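Local structure of DegV family protein (Eubacterium eligens, 3FDJ) at residues K15-G19 and M20-A24; A67-E70 and A71-D74; S93-A96 and A97-V100; K116-G119 and P120-I124; K137-E140 and E141-A145. The protein is of unknown function but belongs to the DegV family, whose characterised members bind fatty acids, and so probably takes part in lipid handling. All blocks are in the same frame, centred on the assembly; numbering follows the deposited sequence. Where two conformers were deposited one is given.

Contact 1 (K15-G19 and M20-A24); sequences KELRG and MVFKA
Phe22 turns back over the loop that precedes its strand and packs against Leu17 and the main chain at Lys15. Its CG lies anti to the backbone N (chi1 173°), which carries the ring toward the loop. Starting at the root, Phe22 CB rests 4.0 Å from Leu17 CB. One ortho carbon, Phe22 CD1, meets Leu17 CD2 at 3.8 Å; the other, CD2, comes 3.6 Å from Lys15 O, which sits at the ring edge, in its plane. Phe22 CE2 continues along the same peptide group, 3.7 Å from Lys15 C. The oxygen has a firmer partner in water 1, which donates to it and accepts from Ala24 N, tying loop to strand. An alanine in place of Phe22 would probably leave Leu17 CD2 without its apolar neighbour and open a gap beside the Lys15 carbonyl. The chain reverses through a type II turn closed by Met20 N to Leu17 O, 2.9 Å, and Gly19 takes a conformation in which a CB would press on the preceding carbonyl. Leu17 and Met20 both touch Leu6 of strand 5-9 and Gln130 of helix 120-134, while Phe22 reaches Ala8 and Leu126 of the same two elements.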
# COMPACT_ATOMS: atom_id res chain seq x y z
N LYS A 15 -0.58 -9.69 -6.48
CA LYS A 15 -1.32 -10.10 -7.68
C LYS A 15 -2.27 -11.27 -7.43
O LYS A 15 -3.12 -11.55 -8.27
CB LYS A 15 -0.34 -10.47 -8.79
CG LYS A 15 0.05 -9.32 -9.71
CD LYS A 15 1.23 -8.52 -9.20
CE LYS A 15 1.65 -7.45 -10.22
NZ LYS A 15 2.45 -6.37 -9.57
N GLU A 16 -2.12 -11.96 -6.30
CA GLU A 16 -2.97 -13.08 -5.92
C GLU A 16 -3.20 -13.11 -4.41
O GLU A 16 -2.43 -12.54 -3.63
CB GLU A 16 -2.33 -14.42 -6.35
CG GLU A 16 -1.04 -14.76 -5.59
CD GLU A 16 -0.48 -16.15 -5.93
OE1 GLU A 16 -1.25 -17.02 -6.40
OE2 GLU A 16 0.75 -16.35 -5.71
N LEU A 17 -4.27 -13.77 -4.02
CA LEU A 17 -4.59 -14.02 -2.64
C LEU A 17 -5.00 -15.48 -2.64
O LEU A 17 -6.11 -15.82 -3.08
CB LEU A 17 -5.76 -13.12 -2.24
CG LEU A 17 -5.83 -12.18 -1.04
CD1 LEU A 17 -4.53 -11.53 -0.69
CD2 LEU A 17 -6.94 -11.15 -1.32
N ARG A 18 -4.11 -16.37 -2.19
CA ARG A 18 -4.35 -17.79 -2.39
C ARG A 18 -5.63 -18.15 -1.68
O ARG A 18 -5.83 -17.76 -0.54
CB ARG A 18 -3.16 -18.63 -1.90
CG ARG A 18 -3.26 -20.12 -2.19
CD ARG A 18 -3.26 -20.51 -3.70
NE ARG A 18 -2.01 -20.17 -4.40
CZ ARG A 18 -1.60 -20.70 -5.56
NH1 ARG A 18 -2.32 -21.65 -6.17
NH2 ARG A 18 -0.45 -20.31 -6.10
N GLY A 19 -6.52 -18.83 -2.39
CA GLY A 19 -7.83 -19.24 -1.86
C GLY A 19 -8.98 -18.30 -2.14
O GLY A 19 -10.13 -18.62 -1.85
N MSE A 20 -8.68 -17.12 -2.69
CA MSE A 20 -9.69 -16.10 -2.96
C MSE A 20 -9.74 -15.77 -4.45
O MSE A 20 -8.81 -16.06 -5.19
CB MSE A 20 -9.32 -14.81 -2.24
CG MSE A 20 -9.59 -14.82 -0.77
SE MSE A 20 -11.47 -14.55 -0.34
CE MSE A 20 -12.03 -13.48 -1.87
N VAL A 21 -10.85 -15.17 -4.86
CA VAL A 21 -10.94 -14.56 -6.17
C VAL A 21 -10.45 -13.13 -5.98
O VAL A 21 -11.05 -12.36 -5.23
CB VAL A 21 -12.35 -14.54 -6.69
CG1 VAL A 21 -12.40 -13.82 -8.05
CG2 VAL A 21 -12.91 -15.96 -6.80
N PHE A 22 -9.36 -12.77 -6.66
CA PHE A 22 -8.72 -11.48 -6.46
C PHE A 22 -8.13 -10.97 -7.77
O PHE A 22 -7.51 -11.73 -8.51
CB PHE A 22 -7.60 -11.60 -5.44
CG PHE A 22 -6.77 -10.34 -5.33
CD1 PHE A 22 -7.27 -9.25 -4.62
CD2 PHE A 22 -5.56 -10.22 -5.99
CE1 PHE A 22 -6.55 -8.05 -4.55
CE2 PHE A 22 -4.83 -9.03 -5.93
CZ PHE A 22 -5.31 -7.97 -5.20
N LYS A 23 -8.30 -9.68 -8.01
CA LYS A 23 -7.71 -9.03 -9.15
C LYS A 23 -7.10 -7.68 -8.79
O LYS A 23 -7.79 -6.82 -8.20
CB LYS A 23 -8.79 -8.81 -10.20
CG LYS A 23 -8.25 -8.37 -11.50
CD LYS A 23 -7.57 -9.52 -12.22
CE LYS A 23 -6.75 -9.04 -13.38
NZ LYS A 23 -7.65 -8.64 -14.50
N ALA A 24 -5.84 -7.49 -9.16
CA ALA A 24 -5.17 -6.19 -9.02
C ALA A 24 -5.36 -5.35 -10.28
O ALA A 24 -5.34 -5.88 -11.40
CB ALA A 24 -3.66 -6.38 -8.71
O HOH W 1 -4.37 -9.79 -10.16
O HOH W 2 -5.17 -13.66 -8.52
O HOH W 3 -6.00 -15.01 -5.99

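Contact 2 (A67-E70 and A71-D74); sequences AWLE and AFGD
Phe72 and Trp68, one helical turn apart, adopt the same first torsion. In Phe72, CG stands anti to the carbonyl carbon (chi1 -64°), and this lays the ring back across the preceding turn, with Trp68 O 3.3 Å above one face and offset toward the rim. In Trp68 the matching torsion (chi1 -72°) swings the indole out from the helix flank, with its CE3 4.1 Å from Phe72 CE1. Leu69 comes to a different part of the ring, its CD2 4.1 Å from Phe72 CD2. Trp68 O is therefore covered by the ring of the very residue whose N-H it accepts: Phe72 N bonds to it at 3.0 Å, nearly along the C=O axis. A serine in place of Phe72 would probably strip the cover from this carbonyl and leave Trp68 CE3 and Leu69 CD2 without their shared aromatic neighbour.

The helix then runs out. Gly73 N bonds to Leu69 O at 3.3 Å and only weakly to Glu70 O, and Gly73 departs with positive phi (66°), which favours glycine, a common residue at helix ends. Water 4 donates to both Leu69 O (2.7 Å) and Gly73 O, extending the helix end by a solvent bridge. Trp68 NE1 is held by Ser93 OG, and Tyr101 meets the Phe72 ring edge-to-face. A helix whose aromatic side lies on the strands of a sheet, here on Val7, Ile78 and Val80, is the usual layering of alpha/beta folds.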
# COMPACT_ATOMS: atom_id res chain seq x y z
N ALA A 67 -10.48 -0.32 -17.03
CA ALA A 67 -9.66 -1.30 -16.29
C ALA A 67 -10.37 -1.79 -15.04
O ALA A 67 -10.32 -2.99 -14.70
CB ALA A 67 -8.30 -0.69 -15.92
N TRP A 68 -11.02 -0.88 -14.32
CA TRP A 68 -11.82 -1.30 -13.17
C TRP A 68 -12.94 -2.23 -13.60
O TRP A 68 -13.15 -3.26 -12.99
CB TRP A 68 -12.43 -0.11 -12.45
CG TRP A 68 -11.49 0.74 -11.66
CD1 TRP A 68 -11.14 2.04 -11.93
CD2 TRP A 68 -10.81 0.39 -10.46
NE1 TRP A 68 -10.28 2.51 -10.96
CE2 TRP A 68 -10.06 1.52 -10.05
CE3 TRP A 68 -10.74 -0.77 -9.68
CZ2 TRP A 68 -9.26 1.51 -8.91
CZ3 TRP A 68 -9.95 -0.76 -8.55
CH2 TRP A 68 -9.24 0.37 -8.17
N LEU A 69 -13.67 -1.87 -14.65
CA LEU A 69 -14.80 -2.69 -15.09
C LEU A 69 -14.36 -4.08 -15.49
O LEU A 69 -15.02 -5.06 -15.14
CB LEU A 69 -15.56 -2.02 -16.24
CG LEU A 69 -16.31 -0.74 -15.85
CD1 LEU A 69 -16.94 -0.10 -17.10
CD2 LEU A 69 -17.39 -1.04 -14.79
N GLU A 70 -13.23 -4.17 -16.18
CA GLU A 70 -12.65 -5.46 -16.55
C GLU A 70 -12.39 -6.28 -15.28
O GLU A 70 -12.71 -7.46 -15.22
CB GLU A 70 -11.36 -5.28 -17.34
CG GLU A 70 -10.74 -6.57 -17.84
CD GLU A 70 -9.49 -6.35 -18.70
OE1 GLU A 70 -8.60 -5.57 -18.31
OE2 GLU A 70 -9.41 -6.99 -19.76
N ALA A 71 -11.86 -5.63 -14.25
CA ALA A 71 -11.50 -6.33 -13.02
C ALA A 71 -12.70 -6.80 -12.22
O ALA A 71 -12.61 -7.77 -11.47
CB ALA A 71 -10.61 -5.46 -12.14
N PHE A 72 -13.81 -6.07 -12.32
CA PHE A 72 -15.02 -6.45 -11.60
C PHE A 72 -15.61 -7.71 -12.21
O PHE A 72 -16.28 -8.48 -11.54
CB PHE A 72 -16.09 -5.34 -11.64
CG PHE A 72 -15.70 -4.04 -10.96
CD1 PHE A 72 -14.65 -3.94 -10.06
CD2 PHE A 72 -16.47 -2.90 -11.20
CE1 PHE A 72 -14.33 -2.73 -9.46
CE2 PHE A 72 -16.17 -1.70 -10.58
CZ PHE A 72 -15.08 -1.61 -9.71
N GLY A 73 -15.38 -7.90 -13.51
CA GLY A 73 -15.88 -9.05 -14.22
C GLY A 73 -17.39 -9.02 -14.27
O GLY A 73 -18.00 -8.04 -14.76
N ASP A 74 -18.02 -10.07 -13.76
CA ASP A 74 -19.48 -10.08 -13.69
C ASP A 74 -19.98 -10.62 -12.35
O ASP A 74 -21.08 -11.16 -12.23
CB ASP A 74 -20.07 -10.82 -14.90
CG ASP A 74 -20.03 -12.30 -14.75
OD1 ASP A 74 -19.03 -12.82 -14.20
OD2 ASP A 74 -21.03 -12.95 -15.17
O HOH W 4 -17.52 -5.74 -15.95

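Contact 3 (S93-A96 and A97-V100); sequences SAMA and ARAV
Met95 O accepts twice: from Ala99 N at 3.0 Å and from water 5 at 2.8 Å. That water in turn accepts from Arg98 NH1, lying at the edge of the guanidinium group and in its plane. The arginine thus returns through solvent to a carbonyl of its own helix. Its reach comes from a chain extended from CG to NE, with CG anti to the backbone N (chi1 172°). Met95 CE lies loosely beside it, 4.3 Å from Arg98 NH1.

The neighbouring rungs are regular alpha-helical bonds: Arg98 N to Ala94 O at 2.9 Å, Ala97 N to Ser93 O at 3.0 Å, and a longer one from Val100 N to Ala96 O at 3.3 Å. Farther out, Val110 O anchors the arginine by accepting from its NE, and Ala94, Met95 and Arg98 all touch Val112, so this face of the helix follows strand 109-114 in the beta-alpha-beta unit built with strand 77-82. Ala94 and Ala97 give the indole of Trp68 a thin surface to lie on. Cohesion between the two halves is accordingly a matter of backbone bonds, and the one long polar side chain places its positive charge among neutral carbonyl and water oxygens.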
# COMPACT_ATOMS: atom_id res chain seq x y z
N SER A 93 -11.80 7.14 -9.10
CA SER A 93 -11.91 6.36 -10.33
C SER A 93 -12.69 5.06 -10.06
O SER A 93 -13.50 4.62 -10.90
CB SER A 93 -10.52 6.08 -10.97
OG SER A 93 -9.72 5.17 -10.23
N ALA A 94 -12.44 4.47 -8.90
CA ALA A 94 -13.13 3.24 -8.51
C ALA A 94 -14.63 3.51 -8.25
O ALA A 94 -15.48 2.69 -8.60
CB ALA A 94 -12.48 2.61 -7.27
N MSE A 95 -14.94 4.64 -7.61
CA MSE A 95 -16.34 5.04 -7.41
C MSE A 95 -17.05 5.31 -8.74
O MSE A 95 -18.22 4.95 -8.90
CB MSE A 95 -16.45 6.25 -6.49
CG MSE A 95 -16.05 5.99 -5.07
SE MSE A 95 -17.36 4.87 -4.19
CE MSE A 95 -18.88 6.08 -4.06
N ALA A 96 -16.35 5.92 -9.68
CA ALA A 96 -16.91 6.16 -11.00
C ALA A 96 -17.21 4.83 -11.73
O ALA A 96 -18.26 4.66 -12.36
CB ALA A 96 -15.94 7.06 -11.83
N ALA A 97 -16.28 3.89 -11.62
CA ALA A 97 -16.47 2.57 -12.22
C ALA A 97 -17.62 1.80 -11.54
O ALA A 97 -18.40 1.13 -12.21
CB ALA A 97 -15.15 1.77 -12.17
N ARG A 98 -17.73 1.92 -10.22
CA ARG A 98 -18.83 1.29 -9.47
C ARG A 98 -20.17 1.80 -9.98
O ARG A 98 -21.12 1.05 -10.13
CB ARG A 98 -18.70 1.59 -7.98
CG ARG A 98 -19.87 1.15 -7.13
CD ARG A 98 -19.64 1.43 -5.68
NE ARG A 98 -20.83 1.14 -4.90
CZ ARG A 98 -21.83 1.97 -4.66
NH1 ARG A 98 -21.85 3.21 -5.16
NH2 ARG A 98 -22.86 1.56 -3.93
N ALA A 99 -20.22 3.11 -10.25
CA ALA A 99 -21.44 3.75 -10.73
C ALA A 99 -21.93 3.11 -12.03
O ALA A 99 -23.13 2.85 -12.21
CB ALA A 99 -21.20 5.25 -10.91
N VAL A 100 -21.00 2.95 -12.97
CA VAL A 100 -21.31 2.31 -14.24
C VAL A 100 -21.68 0.84 -14.02
O VAL A 100 -22.66 0.33 -14.59
CB VAL A 100 -20.11 2.43 -15.20
CG1 VAL A 100 -20.34 1.57 -16.46
CG2 VAL A 100 -19.86 3.94 -15.58
O HOH W 5 -20.38 4.50 -7.15

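Contact 4 (K116-G119 and P120-I124); sequences KSTG and PQMRI
The carboxamide of Gln121 is gripped at its oxygen by Ser117, whose OG donates to Gln121 OE1 at 2.7 Å. The hydroxyl approaches at a C=O...O angle of 125°, tilted 29° from the carbonyl plane. Ser117 CB comes nearly as near, 3.1 Å from Gln121 OE1. At the other end of the amide NE2 bonds to Thr153 OG1, so both ends are engaged and the rotation of the group is fixed. Gln121 gets there with CG anti to the backbone N (chi1 -168°) and an extended chain, which leads it back beside the loop.

The helix opens with Pro120, with Gly119 as N-cap. Gly119 has positive phi, and a CB on it would collide with Pro120 CD. Pro120 has no N-H to offer, a harmless lack in the first turn. Two of the N-H groups after it are taken by the loop: Gln121 N bonds to Thr118 O at 3.1 Å, and Arg123 N to Gly119 O at 3.0 Å, in the carbonyl plane. Met122, a selenomethionine, has CG anti to the carbonyl carbon, and its SE comes 3.8 Å from Thr118 CA.

A hexaethylene glycol, probably from the crystallisation liquor, lies about 4 Å from the Thr118 side chain and may mark a pocket. Having left strand 109-114, the chain turns into a helix start that packs on the other sheet, against Leu155, Ile272, Ser274 and Cys229.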
# COMPACT_ATOMS: atom_id res chain seq x y z
N LYS A 116 -7.24 4.64 3.25
CA LYS A 116 -6.57 5.71 3.99
C LYS A 116 -5.06 5.43 4.11
O LYS A 116 -4.38 5.98 4.97
CB LYS A 116 -7.20 5.90 5.36
CG LYS A 116 -8.71 6.03 5.37
CD LYS A 116 -9.16 6.28 6.81
CE LYS A 116 -10.64 6.21 7.02
NZ LYS A 116 -10.93 6.62 8.43
N SER A 117 -4.54 4.60 3.23
CA SER A 117 -3.17 4.20 3.29
C SER A 117 -2.68 3.63 1.95
O SER A 117 -3.09 4.10 0.89
CB SER A 117 -3.03 3.17 4.42
OG SER A 117 -1.66 2.93 4.76
N THR A 118 -1.77 2.66 2.01
CA THR A 118 -1.15 2.08 0.82
C THR A 118 -0.49 0.77 1.20
O THR A 118 -0.37 0.45 2.40
CB THR A 118 -0.10 3.03 0.22
OG1 THR A 118 0.19 2.63 -1.13
CG2 THR A 118 1.19 3.06 1.08
N GLY A 119 -0.06 0.03 0.19
CA GLY A 119 0.83 -1.11 0.35
C GLY A 119 0.39 -2.09 1.40
O GLY A 119 -0.70 -2.66 1.30
N PRO A 120 1.25 -2.33 2.41
CA PRO A 120 0.94 -3.40 3.33
C PRO A 120 -0.33 -3.21 4.14
O PRO A 120 -0.90 -4.20 4.60
CB PRO A 120 2.18 -3.48 4.24
CG PRO A 120 2.82 -2.16 4.12
CD PRO A 120 2.57 -1.76 2.68
N GLN A 121 -0.78 -1.97 4.33
CA GLN A 121 -2.06 -1.76 5.02
C GLN A 121 -3.23 -2.21 4.14
O GLN A 121 -4.19 -2.82 4.64
CB GLN A 121 -2.18 -0.30 5.49
CG GLN A 121 -3.36 -0.03 6.47
CD GLN A 121 -3.13 1.16 7.42
OE1 GLN A 121 -2.28 2.01 7.18
NE2 GLN A 121 -3.96 1.26 8.47
N MSE A 122 -3.14 -1.94 2.84
CA MSE A 122 -4.12 -2.46 1.85
C MSE A 122 -4.08 -3.99 1.88
O MSE A 122 -5.13 -4.63 1.90
CB MSE A 122 -3.84 -1.95 0.43
CG MSE A 122 -3.99 -0.45 0.29
SE MSE A 122 -3.49 0.13 -1.47
CE MSE A 122 -4.94 -0.78 -2.50
N ARG A 123 -2.88 -4.57 1.94
CA ARG A 123 -2.77 -6.03 2.06
C ARG A 123 -3.47 -6.58 3.30
O ARG A 123 -4.21 -7.57 3.20
CB ARG A 123 -1.32 -6.52 2.00
CG ARG A 123 -1.23 -7.99 2.03
CD ARG A 123 0.17 -8.49 1.80
NE ARG A 123 0.14 -9.94 1.86
CZ ARG A 123 1.05 -10.74 1.30
NH1 ARG A 123 2.10 -10.25 0.62
NH2 ARG A 123 0.87 -12.05 1.40
N ILE A 124 -3.25 -5.95 4.45
CA ILE A 124 -3.90 -6.38 5.69
C ILE A 124 -5.43 -6.30 5.58
O ILE A 124 -6.14 -7.18 6.05
CB ILE A 124 -3.34 -5.61 6.91
CG1 ILE A 124 -1.95 -6.16 7.25
CG2 ILE A 124 -4.24 -5.73 8.14
CD1 ILE A 124 -1.27 -5.54 8.50

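Contact 5 (K137-E140 and E141-A145); sequences KKFE and EIDGA
Asp143 N donates to Phe139 O at 2.8 Å, nearly in line with the carbonyl, in the first turn of helix 139-150, whose N-cap is Lys138. The start of the helix carries one half of a capping box: Glu141, three residues past the cap, folds back so that its OE1 accepts Lys138 N at 3.0 Å. That bond is nearly straight (167° at the hydrogen) yet arrives from above the carboxylate plane. The turn back is set by CG standing anti to the carbonyl carbon (chi1 -65°), after which the chain stays extended. A negative group at this end is also likely to suit the partial positive charge of the helix start.

The acidic residues on this turn are shared among basic ones. Lys138 NZ makes a weak salt bridge to Glu140 OE1 at 3.4 Å, while Glu140 OE2 pairs with Lys109 and Asp143 OD1 with Arg111. Phe139 stacks on Phe79 of strand 77-82, and Ile142 faces Leu129, Met132 and Ile133 of helix 120-134. Before the cap, Lys137 and Ile142 occupy the positions of a hydrophobic staple, closed by the aliphatic root of the lysine: Lys137 CB lies 3.8 Å from Ile142 CG1, and Ile142 CD1 touches Lys137 O at 3.6 Å.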
# COMPACT_ATOMS: atom_id res chain seq x y z
N LYS A 137 -19.15 -15.05 6.68
CA LYS A 137 -19.87 -13.82 6.94
C LYS A 137 -20.54 -13.33 5.66
O LYS A 137 -20.02 -13.53 4.56
CB LYS A 137 -18.94 -12.79 7.57
CG LYS A 137 -18.65 -13.15 9.03
CD LYS A 137 -17.48 -12.42 9.62
CE LYS A 137 -17.46 -12.63 11.14
NZ LYS A 137 -17.13 -14.03 11.55
N LYS A 138 -21.70 -12.70 5.81
CA LYS A 138 -22.41 -12.15 4.66
C LYS A 138 -21.84 -10.80 4.26
O LYS A 138 -21.19 -10.12 5.07
CB LYS A 138 -23.91 -12.02 4.97
CG LYS A 138 -24.59 -13.35 5.27
CD LYS A 138 -25.75 -13.17 6.25
CE LYS A 138 -26.85 -12.26 5.70
NZ LYS A 138 -26.47 -10.80 5.66
N PHE A 139 -22.11 -10.40 3.01
CA PHE A 139 -21.59 -9.14 2.46
C PHE A 139 -21.84 -7.96 3.40
O PHE A 139 -20.92 -7.19 3.70
CB PHE A 139 -22.19 -8.86 1.08
CG PHE A 139 -21.67 -7.62 0.42
CD1 PHE A 139 -22.21 -6.40 0.71
CD2 PHE A 139 -20.61 -7.68 -0.47
CE1 PHE A 139 -21.73 -5.24 0.10
CE2 PHE A 139 -20.11 -6.53 -1.07
CZ PHE A 139 -20.68 -5.31 -0.78
N GLU A 140 -23.08 -7.83 3.87
CA GLU A 140 -23.45 -6.70 4.72
C GLU A 140 -22.70 -6.72 6.06
O GLU A 140 -22.31 -5.67 6.56
CB GLU A 140 -24.95 -6.65 4.93
CG GLU A 140 -25.74 -6.39 3.64
CD GLU A 140 -25.88 -7.60 2.71
OE1 GLU A 140 -25.61 -8.79 3.11
OE2 GLU A 140 -26.26 -7.32 1.54
N GLU A 141 -22.45 -7.91 6.60
CA GLU A 141 -21.68 -8.02 7.84
C GLU A 141 -20.24 -7.57 7.63
O GLU A 141 -19.68 -6.86 8.47
CB GLU A 141 -21.71 -9.46 8.37
CG GLU A 141 -23.10 -9.91 8.78
CD GLU A 141 -23.23 -11.39 9.14
OE1 GLU A 141 -22.46 -12.25 8.63
OE2 GLU A 141 -24.17 -11.71 9.92
N ILE A 142 -19.66 -8.00 6.51
CA ILE A 142 -18.27 -7.70 6.20
C ILE A 142 -18.12 -6.20 5.92
O ILE A 142 -17.20 -5.54 6.41
CB ILE A 142 -17.78 -8.51 4.99
CG1 ILE A 142 -17.83 -10.00 5.29
CG2 ILE A 142 -16.36 -8.07 4.59
CD1 ILE A 142 -17.67 -10.91 4.04
N ASP A 143 -19.08 -5.66 5.17
CA ASP A 143 -19.05 -4.26 4.77
C ASP A 143 -19.04 -3.35 6.01
O ASP A 143 -18.34 -2.37 6.03
CB ASP A 143 -20.25 -3.97 3.87
CG ASP A 143 -20.27 -2.53 3.33
OD1 ASP A 143 -19.22 -1.88 3.27
OD2 ASP A 143 -21.36 -2.08 2.93
N GLY A 144 -19.81 -3.69 7.03
CA GLY A 144 -19.81 -2.94 8.30
C GLY A 144 -18.53 -3.12 9.10
O GLY A 144 -17.94 -2.16 9.59
N ALA A 145 -18.09 -4.36 9.19
CA ALA A 145 -17.05 -4.73 10.14
C ALA A 145 -15.66 -4.33 9.72
O ALA A 145 -14.80 -4.09 10.58
CB ALA A 145 -17.12 -6.23 10.44

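How the contacts relate
Taken together, the five sites show how local geometry follows place in the fold. Contact 4 is buried near the middle of the chain and satisfies most of its polar groups by direct bonds, though Thr118 N is buried without a partner; contact 1, at the surface, relies partly on water. Contacts 2 and 3 belong to adjoining helices and touch, Trp68 CB lying 3.3 Å from Ala97 CB, so the large side chain of one is matched by the alanines of the other. Contact 1 meets contact 2 through Lys23 and Ala71. Contacts 4 and 5 are both helix starts on consecutive helices, one capped through glycine and proline, the other through glutamate among exposed charges.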